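Local coordinates for SPbeta prophage-derived uncharacterized protein YomS (Bacillus subtilis, PDB 6I5O) that is of unknown function but comes from the lytic gene cassette of a prophage and assembles as a pentamer of largely antiparallel beta-strand subunits, at residues G63-L68 and K98-V103. Numbering follows the deposited sequence.
Sequences GEKTAL and KVMFEV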
ATOM      1  N   GLY A  63      19.666  22.228  -2.552  1.00 19.36           N
ATOM      2  CA  GLY A  63      18.760  23.225  -1.970  1.00 18.60           C
ATOM      3  C   GLY A  63      17.607  23.580  -2.864  1.00 17.83           C
ATOM      4  O   GLY A  63      16.868  24.475  -2.511  1.00 18.36           O
ATOM      5  N   GLU A  64      17.404  22.927  -4.002  1.00 16.63           N
ATOM      6  CA  GLU A  64      16.244  23.219  -4.840  1.00 16.06           C
ATOM      7  C   GLU A  64      14.983  22.717  -4.118  1.00 15.06           C
ATOM      8  O   GLU A  64      14.952  21.594  -3.587  1.00 14.22           O
ATOM      9  CB  GLU A  64      16.374  22.564  -6.202  1.00 16.25           C
ATOM     10  CG  GLU A  64      15.271  22.971  -7.137  1.00 16.73           C
ATOM     11  CD  GLU A  64      15.462  22.550  -8.587  1.00 17.93           C
ATOM     12  OE1 GLU A  64      15.810  21.367  -8.815  1.00 16.90           O
ATOM     13  OE2 GLU A  64      15.385  23.391  -9.489  1.00 19.49           O
ATOM     14  N   LYS A  65      13.959  23.559  -4.059  1.00 15.39           N
ATOM     15  CA  LYS A  65      12.656  23.272  -3.425  1.00 15.58           C
ATOM     16  C   LYS A  65      11.633  22.884  -4.478  1.00 14.64           C
ATOM     17  O   LYS A  65      11.567  23.480  -5.508  1.00 14.88           O
ATOM     18  CB  LYS A  65      12.124  24.500  -2.678  1.00 17.08           C
ATOM     19  CG  LYS A  65      13.004  24.979  -1.555  1.00 18.88           C
ATOM     20  CD  LYS A  65      12.726  26.400  -1.147  1.00 20.31           C
ATOM     21  CE  LYS A  65      11.285  26.708  -0.809  1.00 21.03           C
ATOM     22  NZ  LYS A  65      11.108  28.083  -0.271  1.00 21.82           N
ATOM     23  N   THR A  66      10.885  21.851  -4.177  1.00 14.02           N
ATOM     24  CA  THR A  66       9.850  21.317  -5.100  1.00 13.53           C
ATOM     25  C   THR A  66       8.534  21.135  -4.333  1.00 12.64           C
ATOM     26  O   THR A  66       8.532  20.515  -3.265  1.00 12.27           O
ATOM     27  CB  THR A  66      10.249  19.957  -5.658  1.00 13.02           C
ATOM     28  OG1 THR A  66      11.604  19.955  -6.089  1.00 13.12           O
ATOM     29  CG2 THR A  66       9.351  19.550  -6.809  1.00 13.15           C
ATOM     30  N   ALA A  67       7.450  21.719  -4.819  1.00 13.31           N
ATOM     31  CA  ALA A  67       6.150  21.573  -4.155  1.00 13.42           C
ATOM     32  C   ALA A  67       5.835  20.078  -3.959  1.00 13.17           C
ATOM     33  O   ALA A  67       5.988  19.276  -4.899  1.00 13.71           O
ATOM     34  CB  ALA A  67       5.082  22.239  -4.965  1.00 13.68           C
ATOM     35  N   LEU A  68       5.399  19.729  -2.765  1.00 13.74           N
ATOM     36  CA  LEU A  68       5.230  18.320  -2.385  1.00 13.34           C
ATOM     37  C   LEU A  68       3.781  18.110  -1.958  1.00 13.76           C
ATOM     38  O   LEU A  68       3.337  18.747  -0.999  1.00 14.37           O
ATOM     39  CB  LEU A  68       6.188  18.012  -1.235  1.00 13.78           C
ATOM     40  CG  LEU A  68       6.096  16.623  -0.635  1.00 13.72           C
ATOM     41  CD1 LEU A  68       6.476  15.558  -1.639  1.00 14.28           C
ATOM     42  CD2 LEU A  68       6.924  16.479   0.612  1.00 14.21           C
ATOM     43  N   LYS A  98      15.455  15.898   1.851  1.00 12.46           N
ATOM     44  CA  LYS A  98      14.962  16.784   2.932  1.00 12.80           C
ATOM     45  C   LYS A  98      13.519  17.144   2.658  1.00 12.64           C
ATOM     46  O   LYS A  98      13.073  17.141   1.514  1.00 12.33           O
ATOM     47  CB  LYS A  98      15.737  18.084   2.996  1.00 13.60           C
ATOM     48  CG  LYS A  98      17.026  18.027   3.791  1.00 14.61           C
ATOM     49  CD  LYS A  98      17.757  19.343   3.717  1.00 15.25           C
ATOM     50  CE  LYS A  98      18.771  19.511   4.823  1.00 16.58           C
ATOM     51  NZ  LYS A  98      19.436  20.827   4.723  1.00 18.09           N
ATOM     52  N   VAL A  99      12.828  17.486   3.746  1.00 13.23           N
ATOM     53  CA  VAL A  99      11.498  18.127   3.615  1.00 13.20           C
ATOM     54  C   VAL A  99      11.492  19.415   4.437  1.00 13.97           C
ATOM     55  O   VAL A  99      12.231  19.527   5.440  1.00 14.32           O
ATOM     56  CB  VAL A  99      10.361  17.156   4.002  1.00 13.48           C
ATOM     57  CG1 VAL A  99      10.240  16.008   3.021  1.00 14.01           C
ATOM     58  CG2 VAL A  99      10.506  16.637   5.393  1.00 14.34           C
ATOM     59  N   MET A 100      10.647  20.322   4.014  1.00 13.93           N
ATOM     60  CA  MET A 100      10.538  21.680   4.561  0.60 14.47           C
ATOM     61  C   MET A 100       9.080  22.111   4.491  1.00 14.81           C
ATOM     62  O   MET A 100       8.401  21.808   3.518  1.00 14.28           O
ATOM     63  CB  MET A 100      11.422  22.630   3.746  0.60 15.27           C
ATOM     64  CG  MET A 100      11.127  24.081   4.072  0.60 16.22           C
ATOM     65  SD  MET A 100      11.793  25.251   2.863  0.60 17.65           S
ATOM     66  CE  MET A 100      13.480  24.978   3.258  0.60 17.60           C
ATOM     67  N   PHE A 101       8.610  22.797   5.525  1.00 14.92           N
ATOM     68  CA  PHE A 101       7.219  23.313   5.598  1.00 15.75           C
ATOM     69  C   PHE A 101       7.305  24.803   5.818  1.00 16.22           C
ATOM     70  O   PHE A 101       7.554  25.202   6.982  1.00 18.52           O
ATOM     71  CB  PHE A 101       6.470  22.600   6.719  1.00 16.28           C
ATOM     72  CG  PHE A 101       6.212  21.187   6.319  1.00 16.16           C
ATOM     73  CD1 PHE A 101       7.194  20.202   6.453  1.00 16.42           C
ATOM     74  CD2 PHE A 101       5.055  20.861   5.610  1.00 16.97           C
ATOM     75  CE1 PHE A 101       7.029  18.957   5.877  1.00 17.13           C
ATOM     76  CE2 PHE A 101       4.881  19.607   5.079  1.00 17.44           C
ATOM     77  CZ  PHE A 101       5.866  18.671   5.195  1.00 17.16           C
ATOM     78  N   GLU A 102       7.174  25.574   4.765  1.00 15.34           N
ATOM     79  CA  GLU A 102       7.422  27.023   4.797  1.00 15.97           C
ATOM     80  C   GLU A 102       6.168  27.742   5.300  1.00 16.50           C
ATOM     81  O   GLU A 102       5.072  27.538   4.736  1.00 16.55           O
ATOM     82  CB  GLU A 102       7.741  27.530   3.402  1.00 16.72           C
ATOM     83  CG  GLU A 102       7.981  29.043   3.373  1.00 17.85           C
ATOM     84  CD  GLU A 102       8.492  29.563   2.067  1.00 19.57           C
ATOM     85  OE1 GLU A 102       8.767  28.742   1.148  1.00 20.33           O
ATOM     86  OE2 GLU A 102       8.820  30.762   2.028  1.00 21.27           O
ATOM     87  N   VAL A 103       6.345  28.612   6.311  1.00 16.91           N
ATOM     88  CA  VAL A 103       5.290  29.572   6.688  1.00 17.60           C
ATOM     89  C   VAL A 103       5.431  30.738   5.723  1.00 18.45           C
ATOM     90  O   VAL A 103       6.383  31.544   5.883  1.00 18.55           O
ATOM     91  CB  VAL A 103       5.412  29.983   8.164  1.00 18.27           C
ATOM     92  CG1 VAL A 103       4.423  31.073   8.509  1.00 19.31           C
ATOM     93  CG2 VAL A 103       5.278  28.787   9.081  1.00 17.60           C
TER
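Lys65 reaches over to the strand at 98-103 and ends in a salt bridge with Glu102, its NZ 2.8 Å from Glu102 OE1. The ammonium group comes to this oxygen on the syn side of the carboxylate, but 33° out of its plane, so the approach is tilted. Two features of the chains bring the charges together: the lysine bends at chi3 (53°), whereas Glu102 stays extended beyond CG and meets it at about a right angle. On the way, the lysine methylene next to the amine passes the thioether of Met100, with CE 4.0 Å from SD, a van der Waals contact that is doubtful because Met100 has a second conformer. NZ makes a further salt bridge, to Glu29, and the lysine side chain forms a cation-pi interaction with Tyr57. The amine is thus shared by two carboxylates, which probably stabilises its positive charge.

Tyr57 lies on strand 51-59, which runs between strands 65-72 and 98-107 in the same antiparallel sheet and pairs with both; backbone hydrogen bonds join Thr66 to Ala58, Leu68 to Phe56 and Met100 to Tyr57. The side chains therefore meet across an intervening strand, with CA atoms of Lys65 and Met100 8.4 Å apart.

Leu68 makes a separate, wholly apolar contact with Val99, its CD2 lying 4.1 Å from CG1 of the valine. In the leucine, chi1 of 176° sets CG anti to the backbone N and beside the carbonyl carbon; both residues are buried. Asn86 of the second subunit hydrogen-bonds to Lys65 O and Thr66 OG1, placing 63-68 at a subunit interface.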